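Local coordinates for protein tRNA-splicing ligase RtcB (PDB 2EPG) that probably joins RNA ends as a GTP- and manganese-dependent RNA ligase, at residues 157-165 / 298-309. Residues are numbered along the deposited sequence; the frame is centred on the assembly and turned at random.
Sequences KEILKEGAG and AAAANFAFANRQ
L160 and I159 pack on A299, F303 and A306 of helix 298-309. L160 runs alongside F303, its CD2 3.6 Å from F303 CB and oblique to the ring. With CG anti to the backbone N (chi1 179°), the F303 side chain points the same way as that of L160. I159 CG2 lies 3.5 Å from A306 CB. A164 CB fits between F305 and Q309, 3.9 Å from Q309 CB. A glycine break and alanines 299 and 306 let the backbones come close, and the helix axes cross nearly at right angles (100°) with a 7.2 Å approach.

At the last turn of helix 157-162 the backbone takes part. L160 O accepts a CA-H...O contact from A299 CA at 3.4 Å. N302 CB packs 3.8 Å from G163 CA. G163 has positive phi and turns the chain into the next helix. Cut back to an alanine, N302 would keep its CB contact with G163, but the loss of the rest of the side chain would probably open a gap beside the carbonyl of L160.

F303 lies about 8 Å, side chain to side chain, from D106, a predicted manganese ligand. L252 of helix 250-265 touches L160 and F303. Q309 OE1 hydrogen-bonds R112 NH1, tying helix 288-321 to strand 110-119.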
loop_
_atom_site.group_PDB
_atom_site.type_symbol
_atom_site.label_atom_id
_atom_site.label_comp_id
_atom_site.label_asym_id
_atom_site.label_seq_id
_atom_site.Cartn_x
_atom_site.Cartn_y
_atom_site.Cartn_z
ATOM N N LYS A 157 20.566 -0.880 9.894
ATOM C CA LYS A 157 21.187 -0.375 8.670
ATOM C C LYS A 157 21.081 -1.494 7.624
ATOM O O LYS A 157 20.781 -1.259 6.449
ATOM C CB LYS A 157 22.663 -0.066 8.928
ATOM C CG LYS A 157 23.263 1.023 8.074
ATOM C CD LYS A 157 22.956 2.413 8.627
ATOM C CE LYS A 157 23.848 3.466 7.966
ATOM N NZ LYS A 157 23.568 4.858 8.447
ATOM N N GLU A 158 21.352 -2.715 8.060
ATOM C CA GLU A 158 21.248 -3.864 7.179
ATOM C C GLU A 158 19.762 -4.061 6.826
ATOM O O GLU A 158 19.426 -4.425 5.699
ATOM C CB GLU A 158 21.819 -5.102 7.874
ATOM C CG GLU A 158 23.302 -4.967 8.140
ATOM C CD GLU A 158 23.894 -6.184 8.810
ATOM O OE1 GLU A 158 23.111 -7.039 9.281
ATOM O OE2 GLU A 158 25.142 -6.276 8.873
ATOM N N ILE A 159 18.884 -3.785 7.785
ATOM C CA ILE A 159 17.453 -3.920 7.551
ATOM C C ILE A 159 17.008 -2.993 6.425
ATOM O O ILE A 159 16.240 -3.394 5.552
ATOM C CB ILE A 159 16.644 -3.639 8.848
ATOM C CG1 ILE A 159 16.813 -4.823 9.811
ATOM C CG2 ILE A 159 15.162 -3.485 8.542
ATOM C CD1 ILE A 159 16.085 -4.671 11.118
ATOM N N LEU A 160 17.523 -1.767 6.411
ATOM C CA LEU A 160 17.142 -0.828 5.366
ATOM C C LEU A 160 17.524 -1.309 3.973
ATOM O O LEU A 160 16.896 -0.929 2.982
ATOM C CB LEU A 160 17.764 0.550 5.612
ATOM C CG LEU A 160 17.442 1.260 6.927
ATOM C CD1 LEU A 160 17.984 2.696 6.864
ATOM C CD2 LEU A 160 15.957 1.274 7.176
ATOM N N LYS A 161 18.557 -2.142 3.897
ATOM C CA LYS A 161 19.031 -2.645 2.617
ATOM C C LYS A 161 18.414 -3.964 2.212
ATOM O O LYS A 161 18.112 -4.189 1.036
ATOM C CB LYS A 161 20.554 -2.838 2.652
ATOM C CG LYS A 161 21.361 -1.561 2.744
ATOM C CD LYS A 161 22.866 -1.834 2.937
ATOM C CE LYS A 161 23.127 -2.532 4.277
ATOM N NZ LYS A 161 24.573 -2.767 4.551
ATOM N N GLU A 162 18.228 -4.837 3.195
ATOM C CA GLU A 162 17.729 -6.179 2.928
ATOM C C GLU A 162 16.223 -6.386 3.048
ATOM O O GLU A 162 15.687 -7.327 2.468
ATOM C CB GLU A 162 18.481 -7.185 3.825
ATOM C CG GLU A 162 18.148 -8.670 3.554
ATOM C CD GLU A 162 18.994 -9.642 4.382
ATOM O OE1 GLU A 162 18.594 -10.823 4.531
ATOM O OE2 GLU A 162 20.068 -9.228 4.869
ATOM N N GLY A 163 15.537 -5.534 3.800
ATOM C CA GLY A 163 14.097 -5.694 3.932
ATOM C C GLY A 163 13.615 -6.723 4.941
ATOM O O GLY A 163 14.345 -7.098 5.865
ATOM N N ALA A 164 12.372 -7.178 4.760
ATOM C CA ALA A 164 11.748 -8.136 5.667
ATOM C C ALA A 164 12.534 -9.425 5.818
ATOM O O ALA A 164 12.544 -10.019 6.892
ATOM C CB ALA A 164 10.314 -8.450 5.206
ATOM N N GLY A 165 13.179 -9.858 4.740
ATOM C CA GLY A 165 13.965 -11.079 4.781
ATOM C C GLY A 165 15.041 -11.096 5.860
ATOM O O GLY A 165 15.340 -12.159 6.384
ATOM N N ALA A 298 13.712 3.622 -1.286
ATOM C CA ALA A 298 13.761 2.172 -1.246
ATOM C C ALA A 298 14.137 1.699 0.155
ATOM O O ALA A 298 13.624 0.682 0.627
ATOM C CB ALA A 298 14.785 1.645 -2.267
ATOM N N ALA A 299 15.044 2.426 0.803
ATOM C CA ALA A 299 15.480 2.073 2.154
ATOM C C ALA A 299 14.291 2.245 3.102
ATOM O O ALA A 299 14.042 1.412 3.968
ATOM C CB ALA A 299 16.655 2.971 2.593
ATOM N N ALA A 300 13.542 3.323 2.917
ATOM C CA ALA A 300 12.382 3.557 3.749
ATOM C C ALA A 300 11.360 2.429 3.508
ATOM O O ALA A 300 10.761 1.906 4.446
ATOM C CB ALA A 300 11.772 4.908 3.411
ATOM N N ALA A 301 11.165 2.055 2.245
ATOM C CA ALA A 301 10.212 0.994 1.937
ATOM C C ALA A 301 10.622 -0.323 2.607
ATOM O O ALA A 301 9.783 -1.034 3.145
ATOM C CB ALA A 301 10.098 0.813 0.412
ATOM N N ASN A 302 11.909 -0.646 2.569
ATOM C CA ASN A 302 12.399 -1.882 3.171
ATOM C C ASN A 302 12.178 -1.864 4.670
ATOM O O ASN A 302 11.939 -2.904 5.286
ATOM C CB ASN A 302 13.893 -2.083 2.853
ATOM C CG ASN A 302 14.136 -2.368 1.382
ATOM O OD1 ASN A 302 15.275 -2.288 0.880
ATOM N ND2 ASN A 302 13.068 -2.722 0.679
ATOM N N PHE A 303 12.256 -0.673 5.253
ATOM C CA PHE A 303 12.042 -0.520 6.677
ATOM C C PHE A 303 10.574 -0.809 6.964
ATOM O O PHE A 303 10.234 -1.518 7.921
ATOM C CB PHE A 303 12.393 0.906 7.123
ATOM C CG PHE A 303 12.172 1.147 8.593
ATOM C CD1 PHE A 303 12.969 0.520 9.541
ATOM C CD2 PHE A 303 11.155 1.985 9.027
ATOM C CE1 PHE A 303 12.758 0.730 10.903
ATOM C CE2 PHE A 303 10.935 2.197 10.384
ATOM C CZ PHE A 303 11.740 1.568 11.322
ATOM N N ALA A 304 9.697 -0.271 6.124
ATOM C CA ALA A 304 8.260 -0.503 6.307
ATOM C C ALA A 304 7.961 -1.996 6.139
ATOM O O ALA A 304 7.162 -2.563 6.879
ATOM C CB ALA A 304 7.437 0.335 5.293
ATOM N N PHE A 305 8.591 -2.643 5.165
ATOM C CA PHE A 305 8.355 -4.073 4.991
ATOM C C PHE A 305 8.753 -4.824 6.270
ATOM O O PHE A 305 8.036 -5.705 6.725
ATOM C CB PHE A 305 9.166 -4.620 3.807
ATOM C CG PHE A 305 8.497 -4.434 2.460
ATOM C CD1 PHE A 305 9.226 -3.974 1.367
ATOM C CD2 PHE A 305 7.148 -4.745 2.281
ATOM C CE1 PHE A 305 8.633 -3.824 0.121
ATOM C CE2 PHE A 305 6.543 -4.599 1.042
ATOM C CZ PHE A 305 7.287 -4.135 -0.046
ATOM N N ALA A 306 9.896 -4.459 6.852
ATOM C CA ALA A 306 10.407 -5.107 8.065
ATOM C C ALA A 306 9.514 -4.848 9.249
ATOM O O ALA A 306 9.310 -5.717 10.098
ATOM C CB ALA A 306 11.817 -4.618 8.367
ATOM N N ASN A 307 8.989 -3.638 9.312
ATOM C CA ASN A 307 8.102 -3.261 10.397
ATOM C C ASN A 307 6.857 -4.157 10.421
ATOM O O ASN A 307 6.419 -4.602 11.489
ATOM C CB ASN A 307 7.686 -1.793 10.243
ATOM C CG ASN A 307 6.878 -1.305 11.421
ATOM O OD1 ASN A 307 7.224 -1.581 12.565
ATOM N ND2 ASN A 307 5.804 -0.569 11.155
ATOM N N ARG A 308 6.270 -4.403 9.249
ATOM C CA ARG A 308 5.084 -5.245 9.190
ATOM C C ARG A 308 5.475 -6.692 9.501
ATOM O O ARG A 308 4.727 -7.420 10.154
ATOM C CB ARG A 308 4.411 -5.134 7.813
ATOM C CG ARG A 308 3.749 -3.766 7.573
ATOM C CD ARG A 308 2.742 -3.781 6.415
ATOM N NE ARG A 308 3.352 -3.915 5.091
ATOM C CZ ARG A 308 3.729 -2.898 4.321
ATOM N NH1 ARG A 308 4.265 -3.135 3.138
ATOM N NH2 ARG A 308 3.578 -1.642 4.729
ATOM N N GLN A 309 6.651 -7.106 9.039
ATOM C CA GLN A 309 7.111 -8.452 9.306
ATOM C C GLN A 309 7.249 -8.645 10.818
ATOM O O GLN A 309 6.820 -9.671 11.350
ATOM C CB GLN A 309 8.460 -8.707 8.620
ATOM C CG GLN A 309 9.069 -10.078 8.931
ATOM C CD GLN A 309 8.210 -11.252 8.420
ATOM O OE1 GLN A 309 7.727 -11.237 7.286
ATOM N NE2 GLN A 309 8.043 -12.270 9.250
#